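Rhodopsin (Todarodes pacificus, PDB 2Z73) detects dim light for vision, its retinal isomerising from 11-cis to all-trans and so switching on G-protein signalling to phospholipase C. Local coordinates at residues A[57-62]-A[317-322]; A[89-94]-A[101-106]; A[183-188]-A[296-301]. All coordinates share one frame; numbering follows the deposited sequence.

Interaction 1: residues A[57-62]-A[317-322]. With PLM (palmitic acid), chain E; BOG (octyl beta-D-glucopyranoside), chain C; PLM (palmitic acid), chain F.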
loop_
_atom_site.group_PDB
_atom_site.type_symbol
_atom_site.label_atom_id
_atom_site.label_comp_id
_atom_site.label_asym_id
_atom_site.label_seq_id
_atom_site.Cartn_x
_atom_site.Cartn_y
_atom_site.Cartn_z
ATOM N N TYR A 57 5.394 14.037 -6.479
ATOM C CA TYR A 57 5.948 15.325 -6.887
ATOM C C TYR A 57 7.218 15.614 -6.108
ATOM O O TYR A 57 8.286 15.762 -6.697
ATOM C CB TYR A 57 4.922 16.447 -6.661
ATOM C CG TYR A 57 5.416 17.844 -6.999
ATOM C CD1 TYR A 57 5.663 18.777 -5.993
ATOM C CD2 TYR A 57 5.640 18.229 -8.322
ATOM C CE1 TYR A 57 6.114 20.049 -6.291
ATOM C CE2 TYR A 57 6.098 19.498 -8.629
ATOM C CZ TYR A 57 6.332 20.404 -7.609
ATOM O OH TYR A 57 6.788 21.672 -7.900
ATOM N N LEU A 58 7.099 15.675 -4.783
ATOM C CA LEU A 58 8.244 15.947 -3.917
ATOM C C LEU A 58 9.406 14.952 -4.059
ATOM O O LEU A 58 10.563 15.362 -4.153
ATOM C CB LEU A 58 7.789 16.008 -2.454
ATOM C CG LEU A 58 7.649 17.400 -1.826
ATOM C CD1 LEU A 58 7.187 18.417 -2.854
ATOM C CD2 LEU A 58 6.678 17.337 -0.657
ATOM N N PHE A 59 9.111 13.654 -4.085
ATOM C CA PHE A 59 10.188 12.675 -4.201
ATOM C C PHE A 59 10.932 12.686 -5.537
ATOM O O PHE A 59 12.142 12.482 -5.564
ATOM C CB PHE A 59 9.684 11.258 -3.880
ATOM C CG PHE A 59 9.802 10.885 -2.417
ATOM C CD1 PHE A 59 8.880 11.349 -1.480
ATOM C CD2 PHE A 59 10.851 10.083 -1.976
ATOM C CE1 PHE A 59 9.005 11.016 -0.124
ATOM C CE2 PHE A 59 10.983 9.747 -0.627
ATOM C CZ PHE A 59 10.060 10.213 0.301
ATOM N N THR A 60 10.232 12.924 -6.641
ATOM C CA THR A 60 10.919 12.964 -7.929
ATOM C C THR A 60 11.659 14.284 -8.156
ATOM O O THR A 60 12.565 14.346 -8.980
ATOM C CB THR A 60 9.956 12.780 -9.128
ATOM O OG1 THR A 60 8.820 13.629 -8.965
ATOM C CG2 THR A 60 9.511 11.343 -9.256
ATOM N N LYS A 61 11.297 15.325 -7.412
ATOM C CA LYS A 61 11.923 16.617 -7.617
ATOM C C LYS A 61 12.869 17.156 -6.546
ATOM O O LYS A 61 13.540 18.166 -6.770
ATOM C CB LYS A 61 10.839 17.653 -7.913
ATOM C CG LYS A 61 10.084 17.352 -9.204
ATOM C CD LYS A 61 11.050 17.262 -10.383
ATOM C CE LYS A 61 10.362 16.743 -11.633
ATOM N NZ LYS A 61 11.306 16.621 -12.785
ATOM N N THR A 62 12.934 16.501 -5.393
ATOM C CA THR A 62 13.826 16.965 -4.345
ATOM C C THR A 62 15.156 16.236 -4.454
ATOM O O THR A 62 15.183 15.031 -4.709
ATOM C CB THR A 62 13.233 16.730 -2.956
ATOM O OG1 THR A 62 12.007 17.463 -2.832
ATOM C CG2 THR A 62 14.196 17.187 -1.892
ATOM N N VAL A 317 4.163 12.738 9.077
ATOM C CA VAL A 317 4.341 12.877 10.527
ATOM C C VAL A 317 5.565 12.153 11.066
ATOM O O VAL A 317 5.872 12.279 12.246
ATOM C CB VAL A 317 3.121 12.339 11.310
ATOM C CG1 VAL A 317 1.879 13.094 10.923
ATOM C CG2 VAL A 317 2.943 10.856 11.048
ATOM N N SER A 318 6.260 11.400 10.215
ATOM C CA SER A 318 7.426 10.645 10.679
ATOM C C SER A 318 8.619 10.637 9.744
ATOM O O SER A 318 9.677 10.131 10.101
ATOM C CB SER A 318 7.034 9.197 10.933
ATOM O OG SER A 318 6.698 8.573 9.709
ATOM N N HIS A 319 8.463 11.178 8.546
ATOM C CA HIS A 319 9.578 11.184 7.609
ATOM C C HIS A 319 10.251 12.557 7.573
ATOM O O HIS A 319 9.724 13.494 6.976
ATOM C CB HIS A 319 9.080 10.798 6.220
ATOM C CG HIS A 319 10.167 10.357 5.302
ATOM N ND1 HIS A 319 11.211 11.181 4.941
ATOM C CD2 HIS A 319 10.393 9.171 4.694
ATOM C CE1 HIS A 319 12.038 10.521 4.148
ATOM N NE2 HIS A 319 11.564 9.299 3.984
ATOM N N PRO A 320 11.436 12.682 8.201
ATOM C CA PRO A 320 12.206 13.931 8.267
ATOM C C PRO A 320 12.494 14.634 6.939
ATOM O O PRO A 320 12.014 15.746 6.717
ATOM C CB PRO A 320 13.480 13.515 9.001
ATOM C CG PRO A 320 13.645 12.091 8.606
ATOM C CD PRO A 320 12.233 11.559 8.722
ATOM N N LYS A 321 13.268 14.010 6.057
ATOM C CA LYS A 321 13.565 14.652 4.782
ATOM C C LYS A 321 12.291 15.055 4.064
ATOM O O LYS A 321 12.191 16.162 3.543
ATOM C CB LYS A 321 14.396 13.735 3.877
ATOM C CG LYS A 321 15.890 13.768 4.174
ATOM C CD LYS A 321 16.665 12.842 3.252
ATOM C CE LYS A 321 18.152 12.885 3.561
ATOM N NZ LYS A 321 18.937 11.966 2.691
ATOM N N PHE A 322 11.308 14.161 4.055
ATOM C CA PHE A 322 10.039 14.435 3.393
ATOM C C PHE A 322 9.328 15.598 4.064
ATOM O O PHE A 322 8.779 16.475 3.394
ATOM C CB PHE A 322 9.144 13.201 3.432
ATOM C CG PHE A 322 7.815 13.395 2.763
ATOM C CD1 PHE A 322 7.740 13.734 1.419
ATOM C CD2 PHE A 322 6.637 13.224 3.475
ATOM C CE1 PHE A 322 6.511 13.897 0.795
ATOM C CE2 PHE A 322 5.403 13.382 2.861
ATOM C CZ PHE A 322 5.339 13.720 1.517
HETATM C C1 PLM E . 8.486 14.934 -14.401
HETATM O O2 PLM E . 8.219 16.085 -14.723
HETATM C C2 PLM E . 7.950 14.390 -13.074
HETATM C C3 PLM E . 7.016 13.182 -13.233
HETATM C C4 PLM E . 5.656 13.468 -12.606
HETATM C C5 PLM E . 4.826 12.220 -12.495
HETATM C C6 PLM E . 3.491 12.555 -11.877
HETATM C C7 PLM E . 2.467 11.498 -12.229
HETATM C C8 PLM E . 1.086 11.804 -11.627
HETATM C C9 PLM E . 0.189 10.565 -11.588
HETATM C CA PLM E . -0.693 10.446 -12.810
HETATM C CB PLM E . -1.049 8.996 -13.065
HETATM C CC PLM E . -2.231 8.873 -14.007
HETATM C CD PLM E . -2.572 7.418 -14.257
HETATM C CE PLM E . -4.060 7.195 -14.133
HETATM C CF PLM E . -4.688 6.712 -15.429
HETATM C CG PLM E . -6.190 6.494 -15.274
HETATM C C1 BOG C . 18.436 6.840 2.311
HETATM O O1 BOG C . 17.593 5.815 2.619
HETATM C C2 BOG C . 18.400 7.627 3.595
HETATM O O2 BOG C . 17.050 8.125 3.938
HETATM C C3 BOG C . 19.320 8.717 3.280
HETATM O O3 BOG C . 19.309 9.438 4.458
HETATM C C4 BOG C . 20.743 8.134 2.906
HETATM O O4 BOG C . 21.629 9.167 2.607
HETATM C C5 BOG C . 20.721 7.362 1.655
HETATM O O5 BOG C . 19.813 6.315 1.978
HETATM C C6 BOG C . 22.143 6.763 1.284
HETATM O O6 BOG C . 22.038 5.990 -0.029
HETATM C "C1'" BOG C . 16.901 5.695 1.408
HETATM C "C2'" BOG C . 16.260 4.411 1.586
HETATM C "C3'" BOG C . 14.824 4.755 1.383
HETATM C "C4'" BOG C . 14.212 3.895 2.335
HETATM C "C5'" BOG C . 12.777 3.918 1.961
HETATM C "C6'" BOG C . 12.160 3.660 3.224
HETATM C "C7'" BOG C . 10.732 3.756 2.871
HETATM C "C8'" BOG C . 10.161 4.150 4.119
HETATM C C1 PLM F . 0.443 16.114 9.677
HETATM O O2 PLM F . 1.303 15.515 9.046
HETATM C C2 PLM F . -1.033 15.915 9.315
HETATM C C3 PLM F . -1.366 16.230 7.852
HETATM C C4 PLM F . -2.868 16.391 7.672
HETATM C C5 PLM F . -3.442 15.281 6.850
HETATM C C6 PLM F . -4.928 15.475 6.700
HETATM C C7 PLM F . -5.676 14.377 7.427
HETATM C C8 PLM F . -7.195 14.528 7.303
HETATM C C9 PLM F . -7.893 13.178 7.373
HETATM C CA PLM F . -9.016 13.177 8.378
HETATM C CB PLM F . -9.351 11.761 8.790
HETATM C CC PLM F . -10.752 11.663 9.354
HETATM C CD PLM F . -11.068 10.239 9.760
HETATM C CE PLM F . -11.451 10.181 11.218
HETATM C CF PLM F . -10.436 9.405 12.044
HETATM C CG PLM F . -10.826 9.351 13.522
#

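Interaction 2: residues A[89-94]-A[101-106]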
loop_
_atom_site.group_PDB
_atom_site.type_symbol
_atom_site.label_atom_id
_atom_site.label_comp_id
_atom_site.label_asym_id
_atom_site.label_seq_id
_atom_site.Cartn_x
_atom_site.Cartn_y
_atom_site.Cartn_z
ATOM N N PHE A 89 -13.904 8.545 -7.133
ATOM C CA PHE A 89 -14.663 9.386 -8.053
ATOM C C PHE A 89 -14.097 9.220 -9.458
ATOM O O PHE A 89 -12.876 9.244 -9.646
ATOM C CB PHE A 89 -14.609 10.852 -7.624
ATOM C CG PHE A 89 -15.298 11.780 -8.581
ATOM C CD1 PHE A 89 -14.599 12.347 -9.646
ATOM C CD2 PHE A 89 -16.654 12.033 -8.462
ATOM C CE1 PHE A 89 -15.247 13.151 -10.583
ATOM C CE2 PHE A 89 -17.312 12.835 -9.394
ATOM C CZ PHE A 89 -16.601 13.394 -10.460
ATOM N N PRO A 90 -14.978 9.079 -10.470
ATOM C CA PRO A 90 -16.440 9.073 -10.396
ATOM C C PRO A 90 -17.142 7.711 -10.466
ATOM O O PRO A 90 -18.343 7.624 -10.221
ATOM C CB PRO A 90 -16.820 9.917 -11.597
ATOM C CG PRO A 90 -15.894 9.355 -12.627
ATOM C CD PRO A 90 -14.551 9.274 -11.869
ATOM N N LEU A 91 -16.416 6.655 -10.815
ATOM C CA LEU A 91 -17.038 5.343 -10.950
ATOM C C LEU A 91 -17.884 4.875 -9.754
ATOM O O LEU A 91 -19.015 4.413 -9.935
ATOM C CB LEU A 91 -15.972 4.297 -11.308
ATOM C CG LEU A 91 -15.283 4.532 -12.668
ATOM C CD1 LEU A 91 -14.184 3.515 -12.916
ATOM C CD2 LEU A 91 -16.315 4.472 -13.768
ATOM N N MET A 92 -17.369 4.989 -8.532
ATOM C CA MET A 92 -18.161 4.538 -7.393
ATOM C C MET A 92 -19.045 5.646 -6.851
ATOM O O MET A 92 -20.258 5.483 -6.731
ATOM C CB MET A 92 -17.274 3.993 -6.271
ATOM C CG MET A 92 -18.082 3.267 -5.191
ATOM S SD MET A 92 -17.146 2.583 -3.793
ATOM C CE MET A 92 -18.466 1.978 -2.819
ATOM N N THR A 93 -18.435 6.775 -6.527
ATOM C CA THR A 93 -19.170 7.903 -5.990
ATOM C C THR A 93 -20.427 8.211 -6.792
ATOM O O THR A 93 -21.503 8.362 -6.216
ATOM C CB THR A 93 -18.276 9.147 -5.928
ATOM O OG1 THR A 93 -17.112 8.835 -5.156
ATOM C CG2 THR A 93 -19.015 10.331 -5.287
ATOM N N ILE A 94 -20.301 8.305 -8.114
ATOM C CA ILE A 94 -21.457 8.603 -8.953
ATOM C C ILE A 94 -22.458 7.453 -8.882
ATOM O O ILE A 94 -23.662 7.678 -8.837
ATOM C CB ILE A 94 -21.037 8.861 -10.423
ATOM C CG1 ILE A 94 -20.303 10.197 -10.517
ATOM C CG2 ILE A 94 -22.250 8.887 -11.342
ATOM C CD1 ILE A 94 -21.124 11.378 -10.073
ATOM N N TRP A 101 -24.853 1.137 -10.493
ATOM C CA TRP A 101 -23.642 1.220 -11.306
ATOM C C TRP A 101 -24.055 1.431 -12.751
ATOM O O TRP A 101 -24.489 0.498 -13.434
ATOM C CB TRP A 101 -22.804 -0.063 -11.190
ATOM C CG TRP A 101 -21.590 -0.083 -12.105
ATOM C CD1 TRP A 101 -21.559 -0.466 -13.416
ATOM C CD2 TRP A 101 -20.252 0.313 -11.773
ATOM N NE1 TRP A 101 -20.290 -0.336 -13.919
ATOM C CE2 TRP A 101 -19.466 0.141 -12.935
ATOM C CE3 TRP A 101 -19.638 0.801 -10.607
ATOM C CZ2 TRP A 101 -18.089 0.440 -12.970
ATOM C CZ3 TRP A 101 -18.261 1.099 -10.640
ATOM C CH2 TRP A 101 -17.509 0.915 -11.816
ATOM N N ILE A 102 -23.920 2.667 -13.213
ATOM C CA ILE A 102 -24.311 3.056 -14.570
ATOM C C ILE A 102 -23.183 3.096 -15.590
ATOM O O ILE A 102 -23.367 3.665 -16.656
ATOM C CB ILE A 102 -24.913 4.466 -14.571
ATOM C CG1 ILE A 102 -23.852 5.462 -14.055
ATOM C CG2 ILE A 102 -26.168 4.502 -13.719
ATOM C CD1 ILE A 102 -24.168 6.923 -14.303
ATOM N N PHE A 103 -22.035 2.499 -15.296
ATOM C CA PHE A 103 -20.920 2.590 -16.231
ATOM C C PHE A 103 -20.616 1.376 -17.083
ATOM O O PHE A 103 -19.596 1.343 -17.770
ATOM C CB PHE A 103 -19.667 3.045 -15.480
ATOM C CG PHE A 103 -19.845 4.355 -14.756
ATOM C CD1 PHE A 103 -19.902 5.556 -15.464
ATOM C CD2 PHE A 103 -20.012 4.383 -13.376
ATOM C CE1 PHE A 103 -20.129 6.765 -14.801
ATOM C CE2 PHE A 103 -20.240 5.584 -12.704
ATOM C CZ PHE A 103 -20.301 6.772 -13.413
ATOM N N GLY A 104 -21.502 0.387 -17.056
ATOM C CA GLY A 104 -21.305 -0.800 -17.868
ATOM C C GLY A 104 -20.346 -1.839 -17.341
ATOM O O GLY A 104 -19.545 -1.573 -16.459
ATOM N N PHE A 105 -20.422 -3.033 -17.919
ATOM C CA PHE A 105 -19.580 -4.158 -17.529
ATOM C C PHE A 105 -18.092 -3.928 -17.750
ATOM O O PHE A 105 -17.283 -4.257 -16.894
ATOM C CB PHE A 105 -20.023 -5.418 -18.271
ATOM C CG PHE A 105 -19.736 -6.695 -17.526
ATOM C CD1 PHE A 105 -19.721 -7.915 -18.190
ATOM C CD2 PHE A 105 -19.474 -6.679 -16.161
ATOM C CE1 PHE A 105 -19.446 -9.094 -17.513
ATOM C CE2 PHE A 105 -19.200 -7.857 -15.475
ATOM C CZ PHE A 105 -19.186 -9.063 -16.156
ATOM N N ALA A 106 -17.728 -3.372 -18.900
ATOM C CA ALA A 106 -16.322 -3.106 -19.217
ATOM C C ALA A 106 -15.675 -2.232 -18.145
ATOM O O ALA A 106 -14.547 -2.486 -17.723
ATOM C CB ALA A 106 -16.208 -2.433 -20.577
#

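Interaction 3: residues A[183-188]-A[296-301]. With RET (retinal), chain D.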
loop_
_atom_site.group_PDB
_atom_site.type_symbol
_atom_site.label_atom_id
_atom_site.label_comp_id
_atom_site.label_asym_id
_atom_site.label_seq_id
_atom_site.Cartn_x
_atom_site.Cartn_y
_atom_site.Cartn_z
ATOM N N LEU A 183 -23.849 -3.099 -4.618
ATOM C CA LEU A 183 -23.782 -3.046 -6.068
ATOM C C LEU A 183 -23.408 -1.701 -6.691
ATOM O O LEU A 183 -23.962 -1.327 -7.714
ATOM C CB LEU A 183 -25.128 -3.498 -6.621
ATOM C CG LEU A 183 -25.647 -4.759 -5.933
ATOM C CD1 LEU A 183 -27.000 -5.152 -6.512
ATOM C CD2 LEU A 183 -24.636 -5.886 -6.115
ATOM N N CYS A 184 -22.477 -0.972 -6.080
ATOM C CA CYS A 184 -22.064 0.322 -6.615
ATOM C C CYS A 184 -20.562 0.415 -6.779
ATOM O O CYS A 184 -19.996 1.495 -6.889
ATOM C CB CYS A 184 -22.581 1.467 -5.749
ATOM S SG CYS A 184 -24.331 1.761 -6.021
ATOM N N ASN A 185 -19.918 -0.738 -6.758
ATOM C CA ASN A 185 -18.490 -0.802 -6.986
ATOM C C ASN A 185 -18.255 -2.242 -7.395
ATOM O O ASN A 185 -19.133 -3.092 -7.233
ATOM C CB ASN A 185 -17.674 -0.396 -5.748
ATOM C CG ASN A 185 -17.616 -1.470 -4.693
ATOM O OD1 ASN A 185 -18.456 -1.514 -3.796
ATOM N ND2 ASN A 185 -16.614 -2.350 -4.790
ATOM N N CYS A 186 -17.094 -2.520 -7.961
ATOM C CA CYS A 186 -16.823 -3.863 -8.418
ATOM C C CYS A 186 -15.635 -4.478 -7.710
ATOM O O CYS A 186 -14.897 -3.794 -7.016
ATOM C CB CYS A 186 -16.635 -3.837 -9.947
ATOM S SG CYS A 186 -18.253 -3.688 -10.800
ATOM N N SER A 187 -15.486 -5.786 -7.857
ATOM C CA SER A 187 -14.392 -6.527 -7.238
ATOM C C SER A 187 -14.392 -7.899 -7.894
ATOM O O SER A 187 -15.123 -8.116 -8.858
ATOM C CB SER A 187 -14.636 -6.666 -5.733
ATOM O OG SER A 187 -13.520 -7.262 -5.093
ATOM N N PHE A 188 -13.579 -8.823 -7.392
ATOM C CA PHE A 188 -13.557 -10.164 -7.967
ATOM C C PHE A 188 -14.712 -10.976 -7.400
ATOM O O PHE A 188 -15.364 -10.563 -6.442
ATOM C CB PHE A 188 -12.221 -10.852 -7.690
ATOM C CG PHE A 188 -11.899 -11.015 -6.229
ATOM C CD1 PHE A 188 -11.962 -12.270 -5.624
ATOM C CD2 PHE A 188 -11.508 -9.928 -5.466
ATOM C CE1 PHE A 188 -11.640 -12.441 -4.275
ATOM C CE2 PHE A 188 -11.182 -10.084 -4.117
ATOM C CZ PHE A 188 -11.250 -11.348 -3.522
ATOM N N ALA A 296 -21.851 -6.578 5.614
ATOM C CA ALA A 296 -20.762 -7.487 5.951
ATOM C C ALA A 296 -19.630 -7.335 4.951
ATOM O O ALA A 296 -18.447 -7.414 5.305
ATOM C CB ALA A 296 -21.260 -8.931 5.957
ATOM N N ALA A 297 -20.003 -7.122 3.693
ATOM C CA ALA A 297 -19.022 -6.957 2.635
ATOM C C ALA A 297 -18.705 -5.476 2.432
ATOM O O ALA A 297 -17.542 -5.069 2.491
ATOM C CB ALA A 297 -19.541 -7.584 1.344
ATOM N N GLN A 298 -19.735 -4.661 2.232
ATOM C CA GLN A 298 -19.520 -3.237 1.999
ATOM C C GLN A 298 -18.605 -2.498 2.991
ATOM O O GLN A 298 -17.540 -2.035 2.612
ATOM C CB GLN A 298 -20.862 -2.506 1.913
ATOM C CG GLN A 298 -20.802 -1.274 1.011
ATOM C CD GLN A 298 -20.381 -1.629 -0.407
ATOM O OE1 GLN A 298 -21.106 -2.332 -1.116
ATOM N NE2 GLN A 298 -19.201 -1.153 -0.824
ATOM N N LEU A 299 -19.023 -2.387 4.251
ATOM C CA LEU A 299 -18.237 -1.679 5.260
ATOM C C LEU A 299 -16.765 -2.082 5.328
ATOM O O LEU A 299 -15.897 -1.229 5.501
ATOM C CB LEU A 299 -18.886 -1.825 6.638
ATOM C CG LEU A 299 -19.871 -0.720 7.024
ATOM C CD1 LEU A 299 -20.970 -0.584 5.979
ATOM C CD2 LEU A 299 -20.465 -1.036 8.385
ATOM N N PRO A 300 -16.467 -3.385 5.217
ATOM C CA PRO A 300 -15.065 -3.797 5.269
ATOM C C PRO A 300 -14.308 -3.484 3.976
ATOM O O PRO A 300 -13.078 -3.362 3.993
ATOM C CB PRO A 300 -15.155 -5.293 5.536
ATOM C CG PRO A 300 -16.402 -5.400 6.326
ATOM C CD PRO A 300 -17.339 -4.523 5.542
ATOM N N VAL A 301 -15.021 -3.357 2.858
ATOM C CA VAL A 301 -14.347 -3.031 1.596
ATOM C C VAL A 301 -13.980 -1.548 1.579
ATOM O O VAL A 301 -12.947 -1.170 1.042
ATOM C CB VAL A 301 -15.215 -3.359 0.338
ATOM C CG1 VAL A 301 -16.248 -2.276 0.117
ATOM C CG2 VAL A 301 -14.325 -3.492 -0.897
HETATM C C1 RET D . -7.048 -10.138 -1.178
HETATM C C2 RET D . -6.379 -10.198 0.225
HETATM C C3 RET D . -5.879 -8.872 0.773
HETATM C C4 RET D . -4.991 -8.112 -0.227
HETATM C C5 RET D . -5.597 -8.045 -1.630
HETATM C C6 RET D . -6.530 -8.945 -2.080
HETATM C C7 RET D . -7.138 -8.860 -3.473
HETATM C C8 RET D . -8.054 -7.880 -3.887
HETATM C C9 RET D . -8.680 -7.602 -5.187
HETATM C C10 RET D . -9.492 -6.537 -5.160
HETATM C C11 RET D . -10.245 -5.883 -6.208
HETATM C C12 RET D . -11.061 -4.791 -6.101
HETATM C C13 RET D . -11.590 -3.961 -4.950
HETATM C C14 RET D . -12.339 -2.845 -5.200
HETATM C C15 RET D . -12.903 -1.998 -4.142
HETATM C C16 RET D . -6.841 -11.476 -1.887
HETATM C C17 RET D . -8.584 -10.038 -0.903
HETATM C C18 RET D . -5.021 -6.874 -2.382
HETATM C C19 RET D . -8.355 -8.450 -6.400
HETATM C C20 RET D . -11.242 -4.445 -3.525
HETATM O O HOH W 1 -20.909 -1.187 -3.938
#

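Interaction 1: residues A[57-62]-A[317-322]
Aromatic contacts carry most of this junction, with Phe59, His319 and Phe322 forming one cluster. The ring of Phe59 meets that of His319 edge to face: CZ of Phe59 lies over one face of the imidazole, 4.1 Å from NE2 of His319, with the planes 81° apart. Against Phe322 the same phenyl ring lies obliquely, CE1 of Phe59 reaching CD1 of Phe322 at 3.4 Å. Cutting Phe59 back to an alanine here removes the phenyl, which is likely to open a gap between the His319 and Phe322 rings and helix 70-87, whose Ile73 and Ile74 this phenyl also touches.

Apolar packing adds Leu58, whose CD2 sits 3.7 Å from CE1 of Phe322. The contact joins the cytoplasmic end of transmembrane helix 1 to the bend between transmembrane helix 7 and the amphipathic helix 8 of rhodopsin-like receptors, here helix 320-329.

Hydrogen bonding serves each side internally. With its CG anti to the backbone N (chi1 -162°), His319 turns ND1 back to accept from Phe322 N at 3.1 Å, an N-cap for helix 320-329. Leu58 O takes two donors, Thr62 N and Thr62 OG1, which arrive from opposite faces of its carbonyl plane.

Interaction 2: residues A[89-94]-A[101-106]
Leu91 and Phe103 give up the most surface here, and they meet by a CH-pi contact. Methyl CD2 of Leu91 stands over one face of the Phe103 ring, 3.9 Å from the ring centroid and 23° off the normal. CG1 of Ile102, the residue just before, covers the opposite face, so the phenyl is sandwiched between two aliphatic groups. With CG of Phe103 anti to its own carbonyl carbon (chi1 -57°), the far end of the ring reaches the backbone of the other segment. CE2 of Phe103 comes within 3.2 Å of Leu91 O, while CZ of Phe103 lies 3.5 Å from CG2 of Ile94.

Trp101 is the third main contributor. The six-membered part of its indole packs beside Leu91, with CH2 of Trp101 3.7 Å from CB of Leu91, and one indole face is covered toward its rim by CB of Phe103. The NE1 of Trp101 donates to Gly104 O at 2.9 Å, a fairly straight bond (161°) that helps to hold the rotation of the indole. Tyr111 of helix 104-138 also meets the indole edge to face.

The contact folds the first extracellular loop, which carries 101-106, back on the last turns of transmembrane helix 2, resumed as helix 91-97 after the cis peptide before Pro90. Residues 101-104 match the WxFG motif of this loop in rhodopsin-like receptors, and helix 104-138 then leads into transmembrane helix 3. Leu91 O, which the Trp101 and Phe103 rings approach, accepts a hydrogen bond from Ser95 OG. Since the side chains meeting across the contact are aliphatic or aromatic, its cohesion probably rests on van der Waals and CH-pi packing, with the polar bonds setting the shape of each side.

Interaction 3: residues A[183-188]-A[296-301]
Asn185 and Gln298 meet through their amides, NE2 of Gln298 donating to OD1 of Asn185 at 3.1 Å in a nearly straight bond (169°). The amide planes stand 88° apart; the acceptor lies in the plane of the Gln298 amide, but the donor is tilted from the Asn185 carbonyl plane. Gln298 gets there by a bend at chi2: CG is anti to the backbone N, then the chain folds to turn the amide toward the loop. Asn185 holds CG between its backbone N and carbonyl carbon (chi1 77°), which brings OD1 to Gln298 and leaves ND2 on the side of Cys186 and the retinal.

One water completes the link, accepting from Cys184 N and donating to Asn185 OD1 and Gln298 OE1. Asn185 OD1 thus receives both the Gln298 amide and the water, although the water's 2.5 Å is unusually short and its place less sure. OE1 of Gln298 also accepts from Val182 N. ND2 of Asn185 donates to Glu180 OE2 and to Cys186 O at 3.2 Å, the latter a bent bond from above the carbonyl plane.

Retinal C15 lies 3.8 Å from both ND2 of Asn185 and CG2 of Val301. A disulfide ties Cys186 to Cys108, and strand 186-188 pairs with strand 177-179. This is the extracellular lid of an opsin, the second extracellular loop folding as a hairpin over the chromophore pocket, here bonded to transmembrane helix 7.

Interactions 2 and 3 adjoin on the extracellular side, their centres 13 Å apart. Met92 is the main link: its CG lies 3.1 Å from Cys184 O, its SD 3.6 Å from CB of Asn185, and its CE 3.8 Å from NE2 of Gln298, so transmembrane helix 2 packs against the polar network beside retinal. Trp101 of interaction 2 also comes near Cys184, its side chain about 9 Å from the chromophore, whereas interaction 3 lines the pocket directly. Interaction 1 lies at the cytoplasmic end, its centre 33 Å from that of interaction 3 and 34 Å from that of interaction 2. Helices 294-306 and 311-318, consecutive in the chain, connect interaction 3 with interaction 1.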